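Local atomic coordinates of prephenate dehydrogenase (Corynebacterium glutamicum ATCC 13032, PDB entry 3KTD), a protein that probably catalyses the NAD+- or NADP+-dependent oxidative decarboxylation of prephenate to 4-hydroxyphenylpyruvate, a step towards tyrosine. Residues R119-H124 / S162-I167; D6-V11 / W168-Q173; V149-L154 / P184-P189. All coordinates share one frame; numbering follows the deposited sequence.

From the N terminus, residues 6-11 lead into strand 11-14 of the eight-stranded sheet, and interaction 2 closes the longest loop by bringing them against helix 162-177, 157 residues later. Interaction 1, between 119-124 and 162-167, lies wholly within that loop and uses the first turns of the same helix; the two centres are about 9 Å apart. Interaction 3 joins 149-154 to 184-189. Because 149-154 precedes the helix and 184-189 follows it, this contact crosses both others. Together they tie helix 162-177 to strand 120-125 and to the segment before strand 11-14, and the ends of strands 146-149 and 181-184 to each other and to helix 187-214.

Interaction 1. Residues R119-H124 / S162-I167; sequences RYVGSH and STWISI
Trp164 reaches from the first turns of helix 162-177 to the start of strand 120-125. The torsion about CA-CB sets CG anti to the backbone N (chi1 -173°), which swings the indole toward Arg119 and Tyr120. NE1 donates to Tyr120 O at 2.8 Å with an N-H...O angle of 157°. The oxygen lies close to the indole plane, at the ring edge, whereas the donor stands above the carbonyl plane. CE2 comes next, between Tyr120 O and Val121 CG2, and CZ2 lies 3.9 Å from the same methyl. Beyond the two segments the indole meets the ring of Trp168 and the side chains of Gln153 and Leu154. Val121 CG2 also meets Ile167 CG2 at 3.6 Å, so one branch touches both helix residues.

Ile167, one turn on from Trp164, sends its CG1-CD1 branch to Arg119: CD1 sits 3.7 Å from Arg119 O and 3.9 Å from Arg119 CD. The arginine CB points away from the helix, but the chain bends at chi2 (-73°) and returns its guanidinium to Thr163. There NH1 makes a weak hydrogen bond of 3.2 Å to Thr163 OG1. Both groups have stronger polar partners nearby, Asn94 for Arg119 NH2 and Asn161 for Thr163 OG1.

This is a helix packed against the sheet of the nucleotide-binding domain, consistent with a Rossmann-type fold. Apolar contacts flank the N-H...O bond, which satisfies the donor of buried Trp164 and would help to hold the ring's orientation; the weak Arg119-Thr163 bond lies at the partly exposed margin.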
loop_
_atom_site.group_PDB
_atom_site.type_symbol
_atom_site.label_atom_id
_atom_site.label_comp_id
_atom_site.label_asym_id
_atom_site.label_seq_id
_atom_site.Cartn_x
_atom_site.Cartn_y
_atom_site.Cartn_z
ATOM N N ARG A 119 28.751 -13.178 -22.746
ATOM C CA ARG A 119 28.216 -14.361 -22.043
ATOM C C ARG A 119 27.089 -14.069 -21.032
ATOM O O ARG A 119 26.654 -14.968 -20.318
ATOM C CB ARG A 119 29.360 -15.061 -21.309
ATOM C CG ARG A 119 30.419 -15.653 -22.216
ATOM C CD ARG A 119 29.904 -16.899 -22.916
ATOM N NE ARG A 119 30.847 -17.386 -23.925
ATOM C CZ ARG A 119 30.798 -17.099 -25.226
ATOM N NH1 ARG A 119 29.832 -16.337 -25.735
ATOM N NH2 ARG A 119 31.720 -17.594 -26.034
ATOM N N TYR A 120 26.596 -12.833 -21.007
ATOM C CA TYR A 120 25.660 -12.370 -19.985
ATOM C C TYR A 120 24.259 -12.083 -20.496
ATOM O O TYR A 120 24.081 -11.481 -21.553
ATOM C CB TYR A 120 26.209 -11.083 -19.364
ATOM C CG TYR A 120 25.268 -10.346 -18.427
ATOM C CD1 TYR A 120 24.841 -10.921 -17.233
ATOM C CD2 TYR A 120 24.851 -9.055 -18.712
ATOM C CE1 TYR A 120 24.004 -10.236 -16.367
ATOM C CE2 TYR A 120 24.016 -8.359 -17.853
ATOM C CZ TYR A 120 23.598 -8.955 -16.686
ATOM O OH TYR A 120 22.764 -8.266 -15.850
ATOM N N VAL A 121 23.265 -12.520 -19.735
ATOM C CA VAL A 121 21.895 -12.114 -19.986
ATOM C C VAL A 121 21.279 -11.635 -18.676
ATOM O O VAL A 121 21.064 -12.413 -17.753
ATOM C CB VAL A 121 21.057 -13.223 -20.588
ATOM C CG1 VAL A 121 19.639 -12.684 -20.880
ATOM C CG2 VAL A 121 21.737 -13.763 -21.859
ATOM N N GLY A 122 21.010 -10.339 -18.597
ATOM C CA GLY A 122 20.401 -9.774 -17.413
ATOM C C GLY A 122 19.014 -10.337 -17.176
ATOM O O GLY A 122 18.269 -10.623 -18.115
ATOM N N SER A 123 18.672 -10.538 -15.916
ATOM C CA SER A 123 17.310 -10.871 -15.602
ATOM C C SER A 123 16.910 -10.325 -14.245
ATOM O O SER A 123 17.746 -10.043 -13.402
ATOM C CB SER A 123 17.101 -12.371 -15.667
ATOM O OG SER A 123 17.238 -12.952 -14.391
ATOM N N HIS A 124 15.614 -10.171 -14.055
ATOM C CA HIS A 124 15.069 -9.638 -12.816
ATOM C C HIS A 124 13.681 -10.203 -12.567
ATOM O O HIS A 124 12.764 -9.853 -13.293
ATOM C CB HIS A 124 15.002 -8.106 -12.886
ATOM C CG HIS A 124 14.324 -7.471 -11.710
ATOM N ND1 HIS A 124 13.632 -6.282 -11.802
ATOM C CD2 HIS A 124 14.219 -7.869 -10.418
ATOM C CE1 HIS A 124 13.144 -5.968 -10.615
ATOM N NE2 HIS A 124 13.480 -6.918 -9.760
ATOM N N SER A 162 25.854 -16.213 -32.427
ATOM C CA SER A 162 24.829 -17.205 -32.071
ATOM C C SER A 162 24.941 -17.791 -30.655
ATOM O O SER A 162 23.925 -18.155 -30.054
ATOM C CB SER A 162 24.816 -18.352 -33.091
ATOM O OG SER A 162 25.903 -19.236 -32.875
ATOM N N THR A 163 26.155 -17.898 -30.124
ATOM C CA THR A 163 26.337 -18.456 -28.788
ATOM C C THR A 163 25.589 -17.602 -27.749
ATOM O O THR A 163 25.002 -18.144 -26.814
ATOM C CB THR A 163 27.826 -18.593 -28.411
ATOM O OG1 THR A 163 28.450 -17.307 -28.468
ATOM C CG2 THR A 163 28.549 -19.549 -29.368
ATOM N N TRP A 164 25.588 -16.278 -27.929
ATOM C CA TRP A 164 24.843 -15.397 -27.028
ATOM C C TRP A 164 23.349 -15.626 -27.170
ATOM O O TRP A 164 22.634 -15.670 -26.179
ATOM C CB TRP A 164 25.152 -13.909 -27.243
ATOM C CG TRP A 164 24.485 -13.061 -26.188
ATOM C CD1 TRP A 164 24.994 -12.725 -24.971
ATOM C CD2 TRP A 164 23.171 -12.487 -26.241
ATOM N NE1 TRP A 164 24.087 -11.965 -24.265
ATOM C CE2 TRP A 164 22.959 -11.808 -25.021
ATOM C CE3 TRP A 164 22.151 -12.488 -27.197
ATOM C CZ2 TRP A 164 21.773 -11.134 -24.732
ATOM C CZ3 TRP A 164 20.970 -11.816 -26.912
ATOM C CH2 TRP A 164 20.790 -11.151 -25.685
ATOM N N ILE A 165 22.871 -15.767 -28.400
ATOM C CA ILE A 165 21.455 -16.041 -28.627
ATOM C C ILE A 165 21.069 -17.329 -27.888
ATOM O O ILE A 165 19.989 -17.419 -27.312
ATOM C CB ILE A 165 21.109 -16.122 -30.144
ATOM C CG1 ILE A 165 21.319 -14.754 -30.816
ATOM C CG2 ILE A 165 19.662 -16.567 -30.346
ATOM C CD1 ILE A 165 21.068 -14.722 -32.327
ATOM N N SER A 166 21.976 -18.305 -27.879
ATOM C CA SER A 166 21.745 -19.583 -27.204
ATOM C C SER A 166 21.630 -19.452 -25.679
ATOM O O SER A 166 20.841 -20.160 -25.053
ATOM C CB SER A 166 22.868 -20.560 -27.563
ATOM O OG SER A 166 22.839 -21.702 -26.740
ATOM N N ILE A 167 22.438 -18.577 -25.085
ATOM C CA ILE A 167 22.372 -18.319 -23.643
ATOM C C ILE A 167 21.057 -17.610 -23.319
ATOM O O ILE A 167 20.352 -17.964 -22.371
ATOM C CB ILE A 167 23.533 -17.440 -23.164
ATOM C CG1 ILE A 167 24.859 -18.197 -23.266
ATOM C CG2 ILE A 167 23.314 -17.006 -21.720
ATOM C CD1 ILE A 167 26.078 -17.303 -23.104
#

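Interaction 2. Residues D6-V11 / W168-Q173; sequences DISRPV and WKDVVQ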
loop_
_atom_site.group_PDB
_atom_site.type_symbol
_atom_site.label_atom_id
_atom_site.label_comp_id
_atom_site.label_asym_id
_atom_site.label_seq_id
_atom_site.Cartn_x
_atom_site.Cartn_y
_atom_site.Cartn_z
ATOM N N ASP A 6 12.523 -26.585 -23.973
ATOM C CA ASP A 6 13.144 -26.760 -22.618
ATOM C C ASP A 6 14.575 -26.197 -22.565
ATOM O O ASP A 6 15.049 -25.616 -23.540
ATOM C CB ASP A 6 13.120 -28.239 -22.211
ATOM C CG ASP A 6 13.830 -29.141 -23.219
ATOM O OD1 ASP A 6 14.865 -28.729 -23.799
ATOM O OD2 ASP A 6 13.343 -30.272 -23.420
ATOM N N ILE A 7 15.257 -26.394 -21.434
ATOM C CA ILE A 7 16.583 -25.797 -21.181
ATOM C C ILE A 7 17.719 -26.729 -21.660
ATOM O O ILE A 7 17.838 -27.872 -21.215
ATOM C CB ILE A 7 16.765 -25.424 -19.665
ATOM C CG1 ILE A 7 15.501 -24.771 -19.081
ATOM C CG2 ILE A 7 17.946 -24.472 -19.473
ATOM C CD1 ILE A 7 15.388 -24.897 -17.570
ATOM N N SER A 8 18.550 -26.229 -22.572
ATOM C CA SER A 8 19.634 -27.020 -23.170
ATOM C C SER A 8 20.869 -27.197 -22.272
ATOM O O SER A 8 21.773 -27.954 -22.616
ATOM C CB SER A 8 20.083 -26.373 -24.477
ATOM O OG SER A 8 20.952 -25.285 -24.225
ATOM N N ARG A 9 20.926 -26.480 -21.152
ATOM C CA ARG A 9 22.054 -26.562 -20.227
ATOM C C ARG A 9 21.564 -26.872 -18.826
ATOM O O ARG A 9 20.445 -26.507 -18.469
ATOM C CB ARG A 9 22.789 -25.229 -20.155
ATOM C CG ARG A 9 23.458 -24.771 -21.420
ATOM C CD ARG A 9 23.967 -23.345 -21.242
ATOM N NE ARG A 9 24.869 -22.913 -22.310
ATOM C CZ ARG A 9 24.484 -22.461 -23.504
ATOM N NH1 ARG A 9 23.195 -22.376 -23.830
ATOM N NH2 ARG A 9 25.405 -22.096 -24.389
ATOM N N PRO A 10 22.404 -27.541 -18.016
ATOM C CA PRO A 10 22.062 -27.661 -16.597
ATOM C C PRO A 10 22.221 -26.282 -15.943
ATOM O O PRO A 10 23.145 -25.543 -16.308
ATOM C CB PRO A 10 23.104 -28.648 -16.066
ATOM C CG PRO A 10 24.270 -28.499 -16.997
ATOM C CD PRO A 10 23.677 -28.213 -18.340
ATOM N N VAL A 11 21.315 -25.924 -15.031
ATOM C CA VAL A 11 21.363 -24.615 -14.364
ATOM C C VAL A 11 22.213 -24.706 -13.099
ATOM O O VAL A 11 22.078 -25.654 -12.328
ATOM C CB VAL A 11 19.949 -24.094 -14.013
ATOM C CG1 VAL A 11 20.032 -22.812 -13.215
ATOM C CG2 VAL A 11 19.135 -23.866 -15.268
ATOM N N TRP A 168 20.726 -16.618 -24.134
ATOM C CA TRP A 168 19.491 -15.867 -23.954
ATOM C C TRP A 168 18.279 -16.792 -23.955
ATOM O O TRP A 168 17.409 -16.664 -23.095
ATOM C CB TRP A 168 19.354 -14.815 -25.050
ATOM C CG TRP A 168 18.129 -13.999 -24.942
ATOM C CD1 TRP A 168 17.981 -12.834 -24.260
ATOM C CD2 TRP A 168 16.871 -14.270 -25.557
ATOM N NE1 TRP A 168 16.701 -12.363 -24.406
ATOM C CE2 TRP A 168 15.999 -13.229 -25.198
ATOM C CE3 TRP A 168 16.393 -15.300 -26.377
ATOM C CZ2 TRP A 168 14.680 -13.181 -25.624
ATOM C CZ3 TRP A 168 15.072 -15.253 -26.806
ATOM C CH2 TRP A 168 14.233 -14.199 -26.427
ATOM N N LYS A 169 18.231 -17.722 -24.907
ATOM C CA LYS A 169 17.128 -18.676 -24.987
ATOM C C LYS A 169 16.988 -19.479 -23.698
ATOM O O LYS A 169 15.910 -19.493 -23.098
ATOM C CB LYS A 169 17.276 -19.601 -26.194
ATOM C CG LYS A 169 16.934 -18.899 -27.506
ATOM C CD LYS A 169 16.828 -19.842 -28.721
ATOM C CE LYS A 169 18.167 -20.152 -29.379
ATOM N NZ LYS A 169 17.933 -20.704 -30.735
ATOM N N ASP A 170 18.068 -20.111 -23.248
ATOM C CA ASP A 170 18.014 -20.887 -22.006
ATOM C C ASP A 170 17.504 -20.062 -20.798
ATOM O O ASP A 170 16.762 -20.573 -19.969
ATOM C CB ASP A 170 19.376 -21.517 -21.693
ATOM C CG ASP A 170 19.661 -22.778 -22.520
ATOM O OD1 ASP A 170 18.724 -23.412 -23.059
ATOM O OD2 ASP A 170 20.842 -23.156 -22.612
ATOM N N VAL A 171 17.879 -18.791 -20.711
ATOM C CA VAL A 171 17.429 -17.955 -19.605
ATOM C C VAL A 171 15.918 -17.779 -19.672
ATOM O O VAL A 171 15.228 -17.829 -18.654
ATOM C CB VAL A 171 18.116 -16.565 -19.609
ATOM C CG1 VAL A 171 17.382 -15.593 -18.695
ATOM C CG2 VAL A 171 19.585 -16.691 -19.209
ATOM N N VAL A 172 15.404 -17.591 -20.881
ATOM C CA VAL A 172 13.977 -17.418 -21.077
ATOM C C VAL A 172 13.247 -18.743 -20.827
ATOM O O VAL A 172 12.192 -18.777 -20.178
ATOM C CB VAL A 172 13.686 -16.898 -22.482
ATOM C CG1 VAL A 172 12.199 -16.788 -22.711
ATOM C CG2 VAL A 172 14.343 -15.555 -22.669
ATOM N N GLN A 173 13.817 -19.833 -21.329
ATOM C CA GLN A 173 13.249 -21.154 -21.101
ATOM C C GLN A 173 13.213 -21.484 -19.625
ATOM O O GLN A 173 12.268 -22.111 -19.160
ATOM C CB GLN A 173 14.042 -22.229 -21.862
ATOM C CG GLN A 173 13.774 -22.221 -23.346
ATOM C CD GLN A 173 12.310 -22.393 -23.639
ATOM O OE1 GLN A 173 11.651 -21.479 -24.137
ATOM N NE2 GLN A 173 11.771 -23.543 -23.269
#
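The irregular backbone of residues 6-11 passes beside helical residues 168-173, coming closest where Ile7 CA and Asp170 CA are 5.2 Å apart. Asp170 carries the contact. Its CG is anti to the carbonyl carbon (chi1 -79°), and the carboxylate faces Ser8 and Arg9 with both oxygens engaged. OD1 accepts from Ser8 N at 2.9 Å, approached from above the carboxylate plane at a nearly straight N-H...O angle of 161°. OD2 takes two donors: Ser8 OG at 2.7 Å, on the syn lone pair, and Arg9 NH1 at 2.8 Å, from above the plane.

The last bond is a salt bridge. OD2 lies in the guanidinium plane, yet the two planar groups are 77° apart, consistent with a one-nitrogen rather than a two-nitrogen salt bridge. Arg9 NE is turned to Asp69 in a second salt bridge, and NH1 also hydrogen-bonds Ser166 OG. Such a set of donors would be expected to keep Asp170 ionised.

Beside the polar cluster, Ile7 CG2 packs 3.8 Å from Asp170 OD1. Ile7 and Gln173 run antiparallel alongside each other, with Ile7 CG1 4.0 Å from Gln173 CB.

A helical carboxylate thus grips the segment through a backbone N-H, a hydroxyl and a guanidinium, just before strand 11-14. That strand leads to Gly15, Gly17 and Gly20, a pattern consistent with the dinucleotide-binding turn of a Rossmann-type domain.

Interaction 3. Residues V149-L154 / P184-P189; sequences VTFDQL and PSRVGP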
loop_
_atom_site.group_PDB
_atom_site.type_symbol
_atom_site.label_atom_id
_atom_site.label_comp_id
_atom_site.label_asym_id
_atom_site.label_seq_id
_atom_site.Cartn_x
_atom_site.Cartn_y
_atom_site.Cartn_z
ATOM N N VAL A 149 13.764 -10.333 -18.712
ATOM C CA VAL A 149 14.989 -10.835 -19.329
ATOM C C VAL A 149 15.481 -9.778 -20.309
ATOM O O VAL A 149 14.735 -9.348 -21.183
ATOM C CB VAL A 149 14.769 -12.161 -20.065
ATOM C CG1 VAL A 149 16.010 -12.531 -20.861
ATOM C CG2 VAL A 149 14.417 -13.244 -19.074
ATOM N N THR A 150 16.734 -9.365 -20.164
ATOM C CA THR A 150 17.293 -8.316 -21.005
ATOM C C THR A 150 17.787 -8.822 -22.358
ATOM O O THR A 150 17.882 -10.025 -22.597
ATOM C CB THR A 150 18.436 -7.605 -20.295
ATOM O OG1 THR A 150 19.459 -8.562 -19.981
ATOM C CG2 THR A 150 17.925 -6.938 -19.020
ATOM N N PHE A 151 18.078 -7.866 -23.237
ATOM C CA PHE A 151 18.544 -8.141 -24.594
ATOM C C PHE A 151 19.317 -6.955 -25.195
ATOM O O PHE A 151 19.265 -6.722 -26.396
ATOM C CB PHE A 151 17.349 -8.509 -25.499
ATOM C CG PHE A 151 16.319 -7.406 -25.649
ATOM C CD1 PHE A 151 15.295 -7.256 -24.722
ATOM C CD2 PHE A 151 16.359 -6.537 -26.730
ATOM C CE1 PHE A 151 14.346 -6.248 -24.865
ATOM C CE2 PHE A 151 15.414 -5.524 -26.877
ATOM C CZ PHE A 151 14.409 -5.379 -25.945
ATOM N N ASP A 152 20.062 -6.224 -24.373
ATOM C CA ASP A 152 20.759 -5.025 -24.857
ATOM C C ASP A 152 21.795 -5.345 -25.937
ATOM O O ASP A 152 21.974 -4.563 -26.875
ATOM C CB ASP A 152 21.451 -4.274 -23.712
ATOM C CG ASP A 152 20.493 -3.870 -22.611
ATOM O OD1 ASP A 152 20.089 -4.755 -21.821
ATOM O OD2 ASP A 152 20.170 -2.666 -22.522
ATOM N N GLN A 153 22.461 -6.494 -25.801
ATOM C CA GLN A 153 23.508 -6.910 -26.734
ATOM C C GLN A 153 23.050 -6.919 -28.197
ATOM O O GLN A 153 23.865 -6.735 -29.100
ATOM C CB GLN A 153 24.073 -8.288 -26.365
ATOM C CG GLN A 153 24.994 -8.330 -25.131
ATOM C CD GLN A 153 24.241 -8.491 -23.821
ATOM O OE1 GLN A 153 23.111 -8.028 -23.681
ATOM N NE2 GLN A 153 24.874 -9.144 -22.852
ATOM N N LEU A 154 21.758 -7.130 -28.428
ATOM C CA LEU A 154 21.211 -7.121 -29.781
ATOM C C LEU A 154 21.084 -5.736 -30.388
ATOM O O LEU A 154 21.011 -5.636 -31.602
ATOM C CB LEU A 154 19.831 -7.789 -29.815
ATOM C CG LEU A 154 19.794 -9.272 -29.433
ATOM C CD1 LEU A 154 18.358 -9.749 -29.403
ATOM C CD2 LEU A 154 20.648 -10.128 -30.378
ATOM N N PRO A 184 10.573 -8.922 -21.946
ATOM C CA PRO A 184 11.891 -8.479 -22.337
ATOM C C PRO A 184 12.032 -6.973 -22.163
ATOM O O PRO A 184 11.076 -6.237 -22.400
ATOM C CB PRO A 184 11.941 -8.850 -23.809
ATOM C CG PRO A 184 10.546 -8.666 -24.265
ATOM C CD PRO A 184 9.661 -8.996 -23.096
ATOM N N SER A 185 13.214 -6.524 -21.743
ATOM C CA SER A 185 13.483 -5.093 -21.614
ATOM C C SER A 185 14.968 -4.794 -21.667
ATOM O O SER A 185 15.769 -5.568 -21.187
ATOM C CB SER A 185 12.908 -4.554 -20.295
ATOM O OG SER A 185 13.270 -3.195 -20.090
ATOM N N ARG A 186 15.340 -3.665 -22.251
ATOM C CA ARG A 186 16.725 -3.213 -22.166
ATOM C C ARG A 186 16.907 -2.591 -20.787
ATOM O O ARG A 186 15.921 -2.384 -20.051
ATOM C CB ARG A 186 17.057 -2.224 -23.278
ATOM C CG ARG A 186 17.147 -2.892 -24.633
ATOM C CD ARG A 186 17.075 -1.905 -25.780
ATOM N NE ARG A 186 15.820 -1.153 -25.785
ATOM C CZ ARG A 186 15.445 -0.318 -26.751
ATOM N NH1 ARG A 186 16.207 -0.129 -27.815
ATOM N NH2 ARG A 186 14.291 0.319 -26.658
ATOM N N VAL A 187 18.153 -2.285 -20.440
ATOM C CA VAL A 187 18.474 -1.807 -19.085
ATOM C C VAL A 187 17.889 -0.436 -18.706
ATOM O O VAL A 187 17.512 -0.234 -17.562
ATOM C CB VAL A 187 19.996 -1.785 -18.832
ATOM C CG1 VAL A 187 20.557 -3.189 -18.919
ATOM C CG2 VAL A 187 20.688 -0.832 -19.797
ATOM N N GLY A 188 17.820 0.488 -19.659
ATOM C CA GLY A 188 17.328 1.839 -19.396
ATOM C C GLY A 188 15.833 1.903 -19.141
ATOM O O GLY A 188 15.396 2.480 -18.141
ATOM N N PRO A 189 15.035 1.335 -20.061
ATOM C CA PRO A 189 13.591 1.245 -19.898
ATOM C C PRO A 189 13.194 0.507 -18.624
ATOM O O PRO A 189 12.210 0.878 -17.979
ATOM C CB PRO A 189 13.160 0.460 -21.134
ATOM C CG PRO A 189 14.168 0.838 -22.153
ATOM C CD PRO A 189 15.452 0.885 -21.401
#
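One face of the Phe151 ring is covered by the aliphatic part of Arg186, whose CG stands 3.8 Å above the ring plane, offset toward the rim, in a CH-pi contact. The ring edge meets backbone at Pro184 C and Ser185 N, with CE1 3.3 Å from Ser185 N; CE1 also touches Pro184 CB at 3.7 Å. The guanidinium plane is 11° from the ring plane, but CG does the stacking, and NH2 goes on to a salt bridge with Glu332. Chi1 of Phe151 (62°) turns the ring toward Pro184-Arg186.

At the ends of strands 146-149 and 181-184 a parallel bridge pairs Val149 with Pro184. Ser185 N donates to Val149 O at 3.3 Å, and Thr150 CA approaches Ser185 O at 3.1 Å in a CA-H...O contact.

Asp152 OD2 accepts from Val187 N at 2.9 Å through the syn lone pair, almost straight at 174°. Helix 187-214 probably opens the dimerization domain; Ser185 and Pro189 pack on Leu218 of the second subunit.

Arg186 holds the N-cap position, so Asp152 binds the first N-H of the helix from another segment, joining the loop after strand 146-149 to it. The helix N terminus would probably stabilise the carboxylate's negative charge.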